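Purine nucleoside phosphorylase YlmD (Geobacillus stearothermophilus, PDB 6T1B) catalyses the phosphorolysis of adenosine, inosine and S-methyl-5'-thioadenosine and also deaminates adenosine. Local coordinates at residues A[240-244]-A[245-249]; A[255-258]-A[259-263]. All blocks are in the same frame, centred on the assembly; numbering follows the deposited sequence. Where two conformers were deposited one is given.

Contacts 1 and 2 follow one another in the long connection between strand 237-239 and strand 264-269, with centres about 13 Å apart. Contact 1 is partly buried and organised by sulfur: it supplies two of the four cysteines of the second zinc site, with one ion pair at its side. Contact 2 lies nearer the surface, holds no metal ligand, and is shaped by turns and a carboxylate-hydroxyl bond before its chain dips to the inosine at buried Arg263. Arg256 joins them: its NH1 lies 2.9 Å from Ser245 O, a probable hydrogen bond, and its NE is 3.4 Å from Glu248 OE2, a long, weak ion pair.

Contact 1. Residues A[240-244]-A[245-249]; sequences SERCT and SCEEA
The CxxC half of a four-cysteine zinc site brings Cys243 and Cys246 together, both sulfurs binding the zinc ion, whose site Cys183 and Cys184 complete; this second zinc is probably structural. Cys243 SG stands anti to its backbone N (chi1 176°), beside the carbonyl carbon, which turns it back over the following residues. There it accepts from Cys246 N at 3.3 Å with an N-H...S angle of 155°, a bond of the kind expected to ease the charge on a zinc-bound thiolate. Cys243 CB and Cys246 CB pack 3.7 Å apart. Four residues on from Cys243, Glu247 N donates to Cys243 O at 3.0 Å. The extended Glu247 side chain then runs back across Arg242 at about a right angle, its OE2 lying 3.5 Å from Arg242 CB. In the salt bridge, Arg242 NH1 reaches the syn side of Glu247 OE1 at 3.1 Å. The strongest polar partner of the guanidinium is Phe6, so the Glu247 bridge is its second hold. An alanine in place of Glu247 would probably leave the Arg242 NH1 end without its carboxylate mate and the aliphatic part of that chain less covered. The guanidinium plane of Arg242 and the carboxylate plane of Glu247 stand 64° apart.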
loop_
_atom_site.group_PDB
_atom_site.type_symbol
_atom_site.label_atom_id
_atom_site.label_comp_id
_atom_site.label_asym_id
_atom_site.label_seq_id
_atom_site.Cartn_x
_atom_site.Cartn_y
_atom_site.Cartn_z
ATOM N N SER A 240 -4.649 -7.489 7.240
ATOM C CA SER A 240 -3.481 -8.047 7.908
ATOM C C SER A 240 -3.390 -7.535 9.340
ATOM O O SER A 240 -3.624 -6.351 9.602
ATOM C CB SER A 240 -2.214 -7.613 7.167
ATOM O OG SER A 240 -1.043 -8.124 7.778
ATOM N N GLU A 241 -2.996 -8.412 10.260
ATOM C CA GLU A 241 -2.749 -8.020 11.640
ATOM C C GLU A 241 -1.297 -7.597 11.877
ATOM O O GLU A 241 -0.946 -7.235 13.008
ATOM C CB GLU A 241 -3.088 -9.163 12.606
ATOM C CG GLU A 241 -4.414 -9.871 12.366
ATOM C CD GLU A 241 -5.597 -9.157 12.974
ATOM O OE1 GLU A 241 -6.657 -9.799 13.135
ATOM O OE2 GLU A 241 -5.470 -7.954 13.286
ATOM N N ARG A 242 -0.447 -7.653 10.858
ATOM C CA ARG A 242 0.967 -7.373 11.057
ATOM C C ARG A 242 1.189 -5.879 11.242
ATOM O O ARG A 242 0.701 -5.056 10.450
ATOM C CB ARG A 242 1.766 -7.862 9.854
ATOM C CG ARG A 242 1.723 -9.350 9.640
ATOM C CD ARG A 242 2.474 -9.685 8.377
ATOM N NE ARG A 242 2.492 -11.108 8.065
ATOM C CZ ARG A 242 3.403 -11.969 8.505
ATOM N NH1 ARG A 242 4.368 -11.570 9.313
ATOM N NH2 ARG A 242 3.325 -13.243 8.141
ATOM N N CYS A 243 1.982 -5.534 12.267
ATOM C CA CYS A 243 2.389 -4.159 12.542
ATOM C C CYS A 243 3.835 -3.978 12.094
ATOM O O CYS A 243 4.717 -4.723 12.536
ATOM C CB CYS A 243 2.312 -3.857 14.048
ATOM S SG CYS A 243 2.920 -2.215 14.502
ATOM N N THR A 244 4.073 -2.959 11.252
ATOM C CA THR A 244 5.413 -2.670 10.747
ATOM C C THR A 244 6.356 -2.233 11.858
ATOM O O THR A 244 7.546 -2.550 11.815
ATOM C CB THR A 244 5.353 -1.585 9.665
ATOM O OG1 THR A 244 4.545 -0.486 10.119
ATOM C CG2 THR A 244 4.737 -2.115 8.432
ATOM N N SER A 245 5.846 -1.460 12.827
ATOM C CA SER A 245 6.701 -1.060 13.930
ATOM C C SER A 245 7.045 -2.251 14.816
ATOM O O SER A 245 8.200 -2.378 15.223
ATOM C CB SER A 245 6.082 0.085 14.743
ATOM O OG SER A 245 6.774 0.276 15.972
ATOM N N CYS A 246 6.085 -3.122 15.108
ATOM C CA CYS A 246 6.309 -4.218 16.033
ATOM C C CYS A 246 7.228 -5.284 15.462
ATOM O O CYS A 246 8.056 -5.840 16.175
ATOM C CB CYS A 246 4.971 -4.877 16.369
ATOM S SG CYS A 246 3.975 -3.973 17.607
ATOM N N GLU A 247 7.034 -5.621 14.184
ATOM C CA GLU A 247 7.744 -6.734 13.547
ATOM C C GLU A 247 9.042 -6.208 12.945
ATOM O O GLU A 247 9.233 -6.157 11.731
ATOM C CB GLU A 247 6.820 -7.428 12.550
ATOM C CG GLU A 247 5.604 -8.038 13.264
ATOM C CD GLU A 247 4.567 -8.753 12.389
ATOM O OE1 GLU A 247 4.889 -9.300 11.307
ATOM O OE2 GLU A 247 3.388 -8.793 12.821
ATOM N N GLU A 248 9.949 -5.821 13.856
ATOM C CA GLU A 248 11.200 -5.189 13.466
ATOM C C GLU A 248 12.104 -6.104 12.661
ATOM O O GLU A 248 12.992 -5.619 11.951
ATOM C CB GLU A 248 11.972 -4.660 14.664
ATOM C CG GLU A 248 13.331 -4.086 14.270
ATOM C CD GLU A 248 13.979 -3.261 15.365
ATOM O OE1 GLU A 248 13.704 -3.540 16.551
ATOM O OE2 GLU A 248 14.762 -2.332 15.033
ATOM N N ALA A 249 11.931 -7.420 12.780
ATOM C CA ALA A 249 12.775 -8.322 12.006
ATOM C C ALA A 249 12.275 -8.506 10.584
ATOM O O ALA A 249 12.973 -9.141 9.778
ATOM C CB ALA A 249 12.842 -9.698 12.673
#

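Contact 2. Residues A[255-258]-A[259-263]; sequences RRDR and GTTGR. With NOS (inosine), chain B.
Asp257 and Thr261 meet across a tight reversal of the chain, where Thr261 OG1 donates to Asp257 OD2 at 2.7 Å. The hydroxyl arrives on the anti side of that oxygen, 24° out of the carboxylate plane. Thr261 turns OG1 opposite its own N (chi1 -165°), which brings the hydroxyl to the carboxylate, while its CB rests 3.6 Å from Asp257 CB. Ser253 N also donates to OD2, and the other oxygen serves Arg256: NH2 reaches Asp257 OD1 at 3.0 Å in a salt bridge, with a weaker bond from NE. Both carboxylate oxygens are thus held, which should limit rotation of the group. The backbone here makes two overlapping beta turns, type I over Arg255-Arg258 and type I' over Asp257-Thr260, with positive phi at Arg258 and Gly259. A water spans the second turn, donating to Arg258 O at 2.8 Å and lying 2.6 Å from Thr260 OG1. Farther along, Arg263 bends at chi2, folding its guanidinium back so that NH1 donates to Gly262 O at 3.0 Å from above the carbonyl plane. In the nucleoside pocket, NE of inosine-binding Arg263, at the guanidinium edge, donates almost straight (175°) to inosine O4' at 3.0 Å.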
loop_
_atom_site.group_PDB
_atom_site.type_symbol
_atom_site.label_atom_id
_atom_site.label_comp_id
_atom_site.label_asym_id
_atom_site.label_seq_id
_atom_site.Cartn_x
_atom_site.Cartn_y
_atom_site.Cartn_z
ATOM N N ARG A 255 8.408 5.285 11.944
ATOM C CA ARG A 255 8.305 5.702 13.333
ATOM C C ARG A 255 9.352 5.010 14.198
ATOM O O ARG A 255 10.073 5.667 14.957
ATOM C CB ARG A 255 6.903 5.473 13.885
ATOM C CG ARG A 255 6.761 5.973 15.320
ATOM C CD ARG A 255 5.310 6.069 15.770
ATOM N NE ARG A 255 4.690 7.316 15.332
ATOM C CZ ARG A 255 4.036 8.165 16.124
ATOM N NH1 ARG A 255 3.877 7.911 17.420
ATOM N NH2 ARG A 255 3.518 9.266 15.601
ATOM N N ARG A 256 9.445 3.670 14.114
ATOM C CA ARG A 256 10.354 2.967 15.025
ATOM C C ARG A 256 11.798 3.328 14.726
ATOM O O ARG A 256 12.627 3.429 15.637
ATOM C CB ARG A 256 10.184 1.454 14.879
ATOM C CG ARG A 256 10.995 0.617 15.869
ATOM C CD ARG A 256 11.086 -0.843 15.453
ATOM N NE ARG A 256 11.759 -0.913 14.175
ATOM C CZ ARG A 256 11.277 -1.456 13.058
ATOM N NH1 ARG A 256 10.115 -2.077 13.025
ATOM N NH2 ARG A 256 12.014 -1.394 11.975
ATOM N N ASP A 257 12.120 3.499 13.455
ATOM C CA ASP A 257 13.474 3.758 12.990
ATOM C C ASP A 257 13.789 5.253 13.000
ATOM O O ASP A 257 14.829 5.675 12.465
ATOM C CB ASP A 257 13.730 3.156 11.609
ATOM C CG ASP A 257 13.548 1.642 11.568
ATOM O OD1 ASP A 257 13.716 0.982 12.623
ATOM O OD2 ASP A 257 13.265 1.104 10.477
ATOM N N ARG A 258 12.912 6.058 13.587
ATOM C CA ARG A 258 13.204 7.469 13.855
ATOM C C ARG A 258 13.466 8.236 12.566
ATOM O O ARG A 258 14.298 9.149 12.527
ATOM C CB ARG A 258 14.362 7.618 14.833
ATOM C CG ARG A 258 14.090 6.899 16.150
ATOM C CD ARG A 258 15.124 7.205 17.205
ATOM N NE ARG A 258 15.015 8.584 17.664
ATOM C CZ ARG A 258 14.172 8.991 18.606
ATOM N NH1 ARG A 258 13.361 8.123 19.196
ATOM N NH2 ARG A 258 14.137 10.268 18.958
ATOM N N GLY A 259 12.726 7.896 11.531
ATOM C CA GLY A 259 12.624 8.699 10.330
ATOM C C GLY A 259 13.669 8.465 9.268
ATOM O O GLY A 259 13.515 8.995 8.167
ATOM N N THR A 260 14.691 7.665 9.529
ATOM C CA THR A 260 15.691 7.358 8.510
ATOM C C THR A 260 15.712 5.843 8.349
ATOM O O THR A 260 16.238 5.127 9.211
ATOM C CB THR A 260 17.080 7.900 8.860
ATOM O OG1 THR A 260 17.068 9.338 8.841
ATOM C CG2 THR A 260 18.095 7.436 7.818
ATOM N N THR A 261 15.126 5.366 7.260
ATOM C CA THR A 261 14.934 3.942 7.065
ATOM C C THR A 261 14.582 3.687 5.605
ATOM O O THR A 261 14.378 4.614 4.810
ATOM C CB THR A 261 13.867 3.404 8.029
ATOM O OG1 THR A 261 13.949 1.968 8.058
ATOM C CG2 THR A 261 12.480 3.886 7.671
ATOM N N GLY A 262 14.515 2.394 5.272
ATOM C CA GLY A 262 14.162 1.982 3.935
ATOM C C GLY A 262 12.655 1.985 3.722
ATOM O O GLY A 262 11.848 2.408 4.558
ATOM N N ARG A 263 12.284 1.505 2.547
ATOM C CA ARG A 263 10.901 1.271 2.189
ATOM C C ARG A 263 10.706 -0.137 1.643
ATOM O O ARG A 263 11.520 -0.636 0.853
ATOM C CB ARG A 263 10.443 2.251 1.109
ATOM C CG ARG A 263 10.529 3.708 1.493
ATOM C CD ARG A 263 9.495 4.053 2.546
ATOM N NE ARG A 263 9.513 5.467 2.895
ATOM C CZ ARG A 263 10.175 5.977 3.927
ATOM N NH1 ARG A 263 10.886 5.203 4.732
ATOM N NH2 ARG A 263 10.137 7.284 4.169
HETATM N N9 NOS B . 9.537 7.683 -0.675
HETATM C C4 NOS B . 9.059 7.158 -1.818
HETATM N N3 NOS B . 7.714 7.120 -2.440
HETATM C C2 NOS B . 7.548 6.497 -3.723
HETATM N N1 NOS B . 8.657 5.907 -4.417
HETATM C C6 NOS B . 9.960 5.913 -3.871
HETATM O O6 NOS B . 10.843 5.390 -4.495
HETATM C C5 NOS B . 10.111 6.587 -2.492
HETATM N N7 NOS B . 11.162 6.717 -1.744
HETATM C C8 NOS B . 10.841 7.389 -0.641
HETATM C "C5'" NOS B . 5.776 6.489 1.037
HETATM O "O5'" NOS B . 5.380 5.748 2.188
HETATM C "C4'" NOS B . 6.693 7.625 1.414
HETATM O "O4'" NOS B . 8.039 7.271 1.023
HETATM C "C1'" NOS B . 8.627 8.326 0.290
HETATM C "C2'" NOS B . 7.477 9.148 -0.284
HETATM O "O2'" NOS B . 7.872 10.503 -0.453
HETATM C "C3'" NOS B . 6.385 8.979 0.773
HETATM O "O3'" NOS B . 6.514 10.009 1.766
HETATM O O HOH W 1 15.572 10.652 10.580
#